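Local coordinates for protein cellobiose 2-epimerase (Spirochaeta thermophila DSM 6192, PDB 5ZIG) that probably catalyses the reversible epimerization of cellobiose to 4-O-beta-D-glucopyranosyl-D-mannose, at residues His227-Ser231 and Ser232-Leu236. Residues are numbered along the deposited sequence; the frame is centred on the assembly and turned at random.
Sequences HIAPS and SHLGL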
loop_
_atom_site.group_PDB
_atom_site.type_symbol
_atom_site.label_atom_id
_atom_site.label_comp_id
_atom_site.label_asym_id
_atom_site.label_seq_id
_atom_site.Cartn_x
_atom_site.Cartn_y
_atom_site.Cartn_z
ATOM N N HIS A 227 -15.599 13.682 -1.690
ATOM C CA HIS A 227 -16.309 12.791 -0.783
ATOM C C HIS A 227 -15.407 12.197 0.297
ATOM O O HIS A 227 -15.802 12.154 1.465
ATOM C CB HIS A 227 -17.006 11.655 -1.562
ATOM C CG HIS A 227 -18.015 12.129 -2.569
ATOM N ND1 HIS A 227 -19.127 12.875 -2.227
ATOM C CD2 HIS A 227 -18.079 11.961 -3.913
ATOM C CE1 HIS A 227 -19.821 13.161 -3.316
ATOM N NE2 HIS A 227 -19.209 12.618 -4.354
ATOM N N ILE A 228 -14.201 11.752 -0.046
ATOM C CA ILE A 228 -13.399 10.981 0.896
ATOM C C ILE A 228 -12.573 11.883 1.803
ATOM O O ILE A 228 -12.552 11.701 3.022
ATOM C CB ILE A 228 -12.512 9.968 0.146
ATOM C CG1 ILE A 228 -13.405 9.053 -0.705
ATOM C CG2 ILE A 228 -11.641 9.202 1.158
ATOM C CD1 ILE A 228 -12.767 7.746 -1.178
ATOM N N ALA A 229 -11.903 12.879 1.230
ATOM C CA ALA A 229 -10.993 13.749 1.975
ATOM C C ALA A 229 -11.351 15.217 1.765
ATOM O O ALA A 229 -10.530 15.996 1.277
ATOM C CB ALA A 229 -9.552 13.480 1.545
ATOM N N PRO A 230 -12.569 15.637 2.128
ATOM C CA PRO A 230 -12.905 17.062 1.936
ATOM C C PRO A 230 -12.164 17.975 2.889
ATOM O O PRO A 230 -11.720 19.060 2.488
ATOM C CB PRO A 230 -14.423 17.104 2.166
ATOM C CG PRO A 230 -14.688 15.938 3.114
ATOM C CD PRO A 230 -13.693 14.872 2.718
ATOM N N SER A 231 -12.013 17.555 4.143
ATOM C CA SER A 231 -11.382 18.350 5.183
ATOM C C SER A 231 -9.940 17.843 5.390
ATOM O O SER A 231 -9.206 17.764 4.403
ATOM C CB SER A 231 -12.247 18.336 6.440
ATOM O OG SER A 231 -12.001 17.159 7.192
ATOM N N SER A 232 -9.534 17.473 6.607
ATOM C CA SER A 232 -8.150 17.096 6.883
ATOM C C SER A 232 -7.978 15.640 7.296
ATOM O O SER A 232 -6.848 15.225 7.599
ATOM C CB SER A 232 -7.553 18.004 7.965
ATOM O OG SER A 232 -7.987 17.634 9.261
ATOM N N HIS A 233 -9.048 14.854 7.308
ATOM C CA HIS A 233 -8.960 13.415 7.493
ATOM C C HIS A 233 -9.776 12.715 6.417
ATOM O O HIS A 233 -10.777 13.241 5.920
ATOM C CB HIS A 233 -9.443 13.001 8.881
ATOM C CG HIS A 233 -8.705 13.677 9.995
ATOM N ND1 HIS A 233 -7.514 13.197 10.497
ATOM C CD2 HIS A 233 -8.984 14.803 10.698
ATOM C CE1 HIS A 233 -7.094 13.993 11.465
ATOM N NE2 HIS A 233 -7.967 14.975 11.605
ATOM N N LEU A 234 -9.325 11.523 6.054
ATOM C CA LEU A 234 -10.013 10.719 5.066
ATOM C C LEU A 234 -11.119 9.948 5.758
ATOM O O LEU A 234 -10.838 9.145 6.657
ATOM C CB LEU A 234 -9.054 9.749 4.398
ATOM C CG LEU A 234 -8.248 10.194 3.202
ATOM C CD1 LEU A 234 -7.380 11.392 3.585
ATOM C CD2 LEU A 234 -7.419 9.002 2.783
ATOM N N GLY A 235 -12.363 10.187 5.340
ATOM C CA GLY A 235 -13.464 9.381 5.835
ATOM C C GLY A 235 -13.243 7.909 5.545
ATOM O O GLY A 235 -12.574 7.533 4.581
ATOM N N LEU A 236 -13.818 7.059 6.388
ATOM C CA LEU A 236 -13.575 5.633 6.211
ATOM C C LEU A 236 -14.598 4.965 5.293
ATOM O O LEU A 236 -14.220 4.310 4.316
ATOM C CB LEU A 236 -13.551 4.938 7.578
ATOM C CG LEU A 236 -12.394 5.346 8.495
ATOM C CD1 LEU A 236 -12.462 4.612 9.819
ATOM C CD2 LEU A 236 -11.057 5.092 7.820
#
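Leu234 and Gly235 return to the end of helix 211-228 and meet Ile228, its last residue, and Ala229, the first beyond it, an example of how a helix end can be tied to the loop that leaves it. The chain comes back from Ser231 through Ser232, whose hydroxyl OG is held by Glu287, while ND1 of His233 bonds to Asp254. The other carboxylate oxygen of Asp254 receives the backbone N-H of Leu234, so this one acid fixes two successive residues of the returning loop. Leu234 then lays its branch against both residues: CD1 lies 3.6 Å from CB of Ala229, and CG sits 4.1 Å from CG2 of Ile228. With chi1 at -57°, CG1 lies beside the backbone N of Ile228 and CG2 is anti to it, which places the CG2 methyl near Leu234. Met191 of helix 191-208 touches both Ile228 and Leu234 and extends this apolar patch. CA of Leu234 adds a C-H...O contact to O of Ile228. Gly235 supplies the polar link, its N reaching that oxygen at 2.8 Å with an N-H...O angle of 155°. This backbone bond caps the C-terminal end of a helix in the (alpha/alpha)6-barrel characteristic of the N-acylglucosamine 2-epimerase family.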